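Local coordinates for enoyl-CoA hydratase/carnithine racemase (Magnetospirillum magneticum, PDB 4NEK) that probably isomerises enoyl-CoA double bonds as a member of the enoyl-CoA hydratase/isomerase (crotonase-like) family, at the interface of chains A and B. Numbering follows the deposited sequence. Chains: chain A/B, Enoyl-CoA hydratase/carnithine racemase.

Contact 1: the interface of chains A and B. Residues chain A 93, 115, 189, 192-193, 196, 201; chain B 153-154, 157-158.
B:Leu158 and B:Met157 set out alike, each with CG anti to its own carbonyl carbon (chi1 -70° and -71°), and from there B:Leu158 reaches between A:Leu193 and A:Leu115 while B:Met157, a selenomethionine, heads for A:Pro93. This patch of the chain A-chain B interface probably belongs to the oligomer, since crotonase-family enzymes commonly form trimers and pairs of trimers; six copies make up the deposited assembly. The two chain B residues follow helix 149-156 directly, and they meet strand 115-118, helix 179-194, the turn after it and the start of helix 198-208 of chain A, with the loop residue A:Pro93. B:Leu158 spreads its two methyls over different partners. CD2 lies 3.7 Å from CD2 of A:Leu193, the side chains meeting at about a right angle, and the aliphatic stem of A:Lys192 runs past the same methyl, with CG at 4.1 Å. The other branch, CD1, meets CD1 of A:Leu115 at 4.0 Å, while A:Leu115 CD2 turns to the methyl of B:Ala153. B:Met157 is bent at its last torsion (chi3 59°), which carries the terminal methyl CE to 3.6 Å from CB of A:Pro93, with the ring carbon CG close beside it. Nearer the backbone, its CB takes CD1 of A:Leu201 at 3.8 Å, that side chain coming across it at about a right angle. The polar element is slight: A:Lys196 bends at chi2 and brings its terminal amine NZ to the carbonyl O of B:Leu158, a weak hydrogen bond of 3.2 Å, with CE 3.5 Å from the carbonyl O of B:Met157. An alanine in place of A:Lys196 would probably leave the B:Leu158 carbonyl without this donor and open a gap where the lysine methylenes now cover the B:Met157 carbonyl.

Contact 2: the interface of chains A and B. Residues chain A 196-197, 200-201, 204; chain B 129, 132-134, 156-157.
B:Ile129 pushes its side chain against the N-terminal part of helix 198-208 of chain A and the turn that leads into it, and this is the tightly packed part of this patch of a crotonase-family interface. No nitrogen or oxygen of one side lies within bonding reach of the other, and the contact is one of carbon packing and of methyls set against carbonyls. B:Ile129 stands on the short 3-10 helix 128-131; chi1 -176° sets CG1 anti to the backbone N, and the turn at chi2 (55°) then brings CD1 to the start of the chain A helix. That methyl lies 3.9 Å from CD of A:Pro197 and the same distance from the backbone N of A:Leu201, with CG2 of A:Ile200 and CD1 of A:Ile204 also close by. Halfway down the branch, CG1 of B:Ile129 meets CG of A:Lys196 at 3.8 Å, the lysine stem crossing it at about a right angle, and CG2 faces the lysine CE. Thus all three outer carbons of B:Ile129 are used, and it buries more surface than any other residue in this patch, 78 Å². Farther along the helix, A:Ile204 divides its branches. CG1 slides past CG1 of B:Val134 at 3.9 Å, the side chains running in opposite directions; CG2 lies alongside CG of B:Met157, and CD1 points between the backbone carbonyls of B:Ile133 and B:Leu156. The thinner side is the B:Gly132 to B:Val134 stretch, where little surface is buried, 8 Å² for B:Ile133, although the oxygens come close. Here A:Ile200 rests its CD1 on the carbonyl O of B:Gly132 at 3.4 Å and its CG2 on that of B:Ile133, methyls against oxygens.

Contact 1: the interface of chains A and B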
loop_
_atom_site.group_PDB
_atom_site.type_symbol
_atom_site.label_atom_id
_atom_site.label_comp_id
_atom_site.label_asym_id
_atom_site.label_seq_id
_atom_site.Cartn_x
_atom_site.Cartn_y
_atom_site.Cartn_z
ATOM N N PRO A 93 29.782 0.788 -4.331
ATOM C CA PRO A 93 28.424 0.294 -4.209
ATOM C C PRO A 93 28.337 -1.208 -4.181
ATOM O O PRO A 93 29.153 -1.891 -4.782
ATOM C CB PRO A 93 27.724 0.803 -5.461
ATOM C CG PRO A 93 28.605 1.871 -5.996
ATOM C CD PRO A 93 29.991 1.543 -5.559
ATOM N N LEU A 115 21.609 -1.497 -3.228
ATOM C CA LEU A 115 20.427 -2.016 -3.848
ATOM C C LEU A 115 20.286 -3.485 -3.577
ATOM O O LEU A 115 21.269 -4.203 -3.585
ATOM C CB LEU A 115 20.501 -1.858 -5.337
ATOM C CG LEU A 115 20.657 -0.431 -5.849
ATOM C CD1 LEU A 115 20.932 -0.494 -7.351
ATOM C CD2 LEU A 115 19.440 0.414 -5.594
ATOM N N ALA A 189 21.302 -3.731 -12.820
ATOM C CA ALA A 189 21.414 -2.619 -11.880
ATOM C C ALA A 189 22.880 -2.334 -11.491
ATOM O O ALA A 189 23.286 -1.184 -11.410
ATOM C CB ALA A 189 20.591 -2.921 -10.638
ATOM N N LYS A 192 24.453 -0.546 -14.378
ATOM C CA LYS A 192 24.014 0.805 -14.481
ATOM C C LYS A 192 24.810 1.655 -13.477
ATOM O O LYS A 192 25.213 2.772 -13.772
ATOM C CB LYS A 192 22.509 0.871 -14.288
ATOM C CG LYS A 192 21.968 2.210 -14.643
ATOM C CD LYS A 192 20.447 2.248 -14.651
ATOM C CE LYS A 192 19.997 3.702 -14.826
ATOM N NZ LYS A 192 18.565 3.811 -15.224
ATOM N N LEU A 193 25.043 1.136 -12.292
ATOM C CA LEU A 193 25.874 1.847 -11.337
ATOM C C LEU A 193 27.325 1.934 -11.800
ATOM O O LEU A 193 27.990 2.960 -11.628
ATOM C CB LEU A 193 25.864 1.134 -10.011
ATOM C CG LEU A 193 24.612 1.293 -9.178
ATOM C CD1 LEU A 193 24.638 0.351 -7.973
ATOM C CD2 LEU A 193 24.448 2.728 -8.699
ATOM N N LYS A 196 28.214 4.831 -14.022
ATOM C CA LYS A 196 28.307 6.156 -13.466
ATOM C C LYS A 196 29.767 6.456 -13.208
ATOM O O LYS A 196 30.578 5.546 -13.184
ATOM C CB LYS A 196 27.620 6.225 -12.123
ATOM C CG LYS A 196 26.190 5.779 -12.092
ATOM C CD LYS A 196 25.362 6.408 -13.202
ATOM C CE LYS A 196 23.904 6.321 -12.821
ATOM N NZ LYS A 196 23.073 6.422 -14.015
ATOM N N LEU A 201 30.322 8.816 -7.627
ATOM C CA LEU A 201 29.382 7.862 -7.028
ATOM C C LEU A 201 29.772 7.484 -5.607
ATOM O O LEU A 201 28.945 7.433 -4.713
ATOM C CB LEU A 201 29.309 6.595 -7.871
ATOM C CG LEU A 201 28.149 5.679 -7.530
ATOM C CD1 LEU A 201 26.793 6.375 -7.571
ATOM C CD2 LEU A 201 28.102 4.548 -8.514
ATOM N N ALA B 153 18.949 5.260 -2.816
ATOM C CA ALA B 153 19.954 4.949 -3.827
ATOM C C ALA B 153 19.386 4.903 -5.226
ATOM O O ALA B 153 20.093 5.266 -6.145
ATOM C CB ALA B 153 20.647 3.630 -3.546
ATOM N N GLU B 154 18.157 4.442 -5.437
ATOM C CA GLU B 154 17.559 4.570 -6.781
ATOM C C GLU B 154 17.552 6.046 -7.240
ATOM O O GLU B 154 17.748 6.351 -8.426
ATOM C CB GLU B 154 16.126 4.069 -6.856
ATOM C CG GLU B 154 15.970 2.580 -6.783
ATOM C CD GLU B 154 14.480 2.122 -6.808
ATOM O OE1 GLU B 154 13.667 2.642 -7.631
ATOM O OE2 GLU B 154 14.124 1.218 -6.016
HETATM N N MSE B 157 21.848 7.438 -6.556
HETATM C CA MSE B 157 22.984 6.727 -7.099
HETATM C C MSE B 157 22.702 6.236 -8.494
HETATM O O MSE B 157 23.540 6.383 -9.374
HETATM C CB MSE B 157 23.383 5.630 -6.150
HETATM C CG MSE B 157 24.033 6.212 -4.874
HETATM SE SE MSE B 157 24.491 4.765 -3.547
HETATM C CE MSE B 157 25.684 3.699 -4.664
ATOM N N LEU B 158 21.529 5.654 -8.738
ATOM C CA LEU B 158 21.093 5.351 -10.095
ATOM C C LEU B 158 20.650 6.618 -10.827
ATOM O O LEU B 158 20.556 6.614 -12.037
ATOM C CB LEU B 158 19.949 4.358 -10.104
ATOM C CG LEU B 158 20.271 2.933 -9.704
ATOM C CD1 LEU B 158 19.019 2.076 -9.778
ATOM C CD2 LEU B 158 21.327 2.319 -10.603
#

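Contact 2: the interface of chains A and B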
loop_
_atom_site.group_PDB
_atom_site.type_symbol
_atom_site.label_atom_id
_atom_site.label_comp_id
_atom_site.label_asym_id
_atom_site.label_seq_id
_atom_site.Cartn_x
_atom_site.Cartn_y
_atom_site.Cartn_z
ATOM N N LYS A 196 28.214 4.831 -14.022
ATOM C CA LYS A 196 28.307 6.156 -13.466
ATOM C C LYS A 196 29.767 6.456 -13.208
ATOM O O LYS A 196 30.578 5.546 -13.184
ATOM C CB LYS A 196 27.620 6.225 -12.123
ATOM C CG LYS A 196 26.190 5.779 -12.092
ATOM C CD LYS A 196 25.362 6.408 -13.202
ATOM C CE LYS A 196 23.904 6.321 -12.821
ATOM N NZ LYS A 196 23.073 6.422 -14.015
ATOM N N PRO A 197 30.101 7.736 -12.970
ATOM C CA PRO A 197 31.455 8.084 -12.661
ATOM C C PRO A 197 31.822 7.681 -11.256
ATOM O O PRO A 197 31.338 8.256 -10.309
ATOM C CB PRO A 197 31.480 9.619 -12.817
ATOM C CG PRO A 197 30.087 10.048 -12.693
ATOM C CD PRO A 197 29.277 8.929 -13.241
ATOM N N ILE A 200 32.735 10.204 -8.281
ATOM C CA ILE A 200 31.556 10.906 -7.785
ATOM C C ILE A 200 30.589 9.975 -7.043
ATOM O O ILE A 200 30.078 10.298 -5.956
ATOM C CB ILE A 200 30.749 11.501 -8.926
ATOM C CG1 ILE A 200 31.628 12.322 -9.848
ATOM C CG2 ILE A 200 29.610 12.340 -8.363
ATOM C CD1 ILE A 200 32.404 13.421 -9.157
ATOM N N LEU A 201 30.322 8.816 -7.627
ATOM C CA LEU A 201 29.382 7.862 -7.028
ATOM C C LEU A 201 29.772 7.484 -5.607
ATOM O O LEU A 201 28.945 7.433 -4.713
ATOM C CB LEU A 201 29.309 6.595 -7.871
ATOM C CG LEU A 201 28.149 5.679 -7.530
ATOM C CD1 LEU A 201 26.793 6.375 -7.571
ATOM C CD2 LEU A 201 28.102 4.548 -8.514
ATOM N N ILE A 204 28.919 10.261 -3.271
ATOM C CA ILE A 204 27.493 10.268 -2.996
ATOM C C ILE A 204 27.140 9.222 -1.928
ATOM O O ILE A 204 26.435 9.522 -0.981
ATOM C CB ILE A 204 26.676 10.038 -4.278
ATOM C CG1 ILE A 204 26.794 11.292 -5.143
ATOM C CG2 ILE A 204 25.215 9.798 -3.943
ATOM C CD1 ILE A 204 26.098 11.183 -6.480
ATOM N N ILE B 129 24.139 12.592 -10.154
ATOM C CA ILE B 129 25.143 11.624 -10.575
ATOM C C ILE B 129 25.368 11.632 -12.074
ATOM O O ILE B 129 26.496 11.425 -12.549
ATOM C CB ILE B 129 24.783 10.194 -10.119
ATOM C CG1 ILE B 129 25.892 9.192 -10.468
ATOM C CG2 ILE B 129 23.499 9.704 -10.732
ATOM C CD1 ILE B 129 27.267 9.562 -9.932
ATOM N N GLY B 132 27.827 14.183 -13.163
ATOM C CA GLY B 132 29.113 14.172 -12.460
ATOM C C GLY B 132 29.183 15.029 -11.197
ATOM O O GLY B 132 30.262 15.493 -10.800
ATOM N N ILE B 133 28.047 15.271 -10.565
ATOM C CA ILE B 133 28.052 16.034 -9.336
ATOM C C ILE B 133 27.315 15.309 -8.211
ATOM O O ILE B 133 26.757 14.250 -8.411
ATOM C CB ILE B 133 27.490 17.431 -9.573
ATOM C CG1 ILE B 133 26.054 17.357 -10.052
ATOM C CG2 ILE B 133 28.333 18.142 -10.631
ATOM C CD1 ILE B 133 25.397 18.715 -10.217
ATOM N N VAL B 134 27.331 15.904 -7.028
ATOM C CA VAL B 134 26.660 15.355 -5.888
ATOM C C VAL B 134 25.400 16.118 -5.529
ATOM O O VAL B 134 25.179 17.245 -5.957
ATOM C CB VAL B 134 27.581 15.309 -4.651
ATOM C CG1 VAL B 134 28.870 14.554 -4.989
ATOM C CG2 VAL B 134 27.852 16.710 -4.094
ATOM N N LEU B 156 19.416 8.703 -5.997
ATOM C CA LEU B 156 20.641 9.447 -5.951
ATOM C C LEU B 156 21.806 8.761 -6.604
ATOM O O LEU B 156 22.698 9.433 -7.139
ATOM C CB LEU B 156 21.007 9.738 -4.509
ATOM C CG LEU B 156 19.977 10.555 -3.724
ATOM C CD1 LEU B 156 20.478 10.863 -2.333
ATOM C CD2 LEU B 156 19.633 11.861 -4.424
HETATM N N MSE B 157 21.848 7.438 -6.556
HETATM C CA MSE B 157 22.984 6.727 -7.099
HETATM C C MSE B 157 22.702 6.236 -8.494
HETATM O O MSE B 157 23.540 6.383 -9.374
HETATM C CB MSE B 157 23.383 5.630 -6.150
HETATM C CG MSE B 157 24.033 6.212 -4.874
HETATM SE SE MSE B 157 24.491 4.765 -3.547
HETATM C CE MSE B 157 25.684 3.699 -4.664
#

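Contact 1 and contact 2 are neighbouring parts of one interface, their C-alpha centres about 8 Å apart, and they share A:Lys196, A:Leu201 and B:Met157. On chain A, contact 1 draws chiefly on helix 179-194 and strand 115-118, contact 2 on helix 198-208, and the shared lysine sits in the short turn joining the two helices. On chain B, the end of helix 149-156 serves both. The interface is not an exact two-fold, an asymmetry that would suit the ring-like trimers common in this family; the deposited assembly holds six chains, and these contacts alone do not show whether they are trimer contacts.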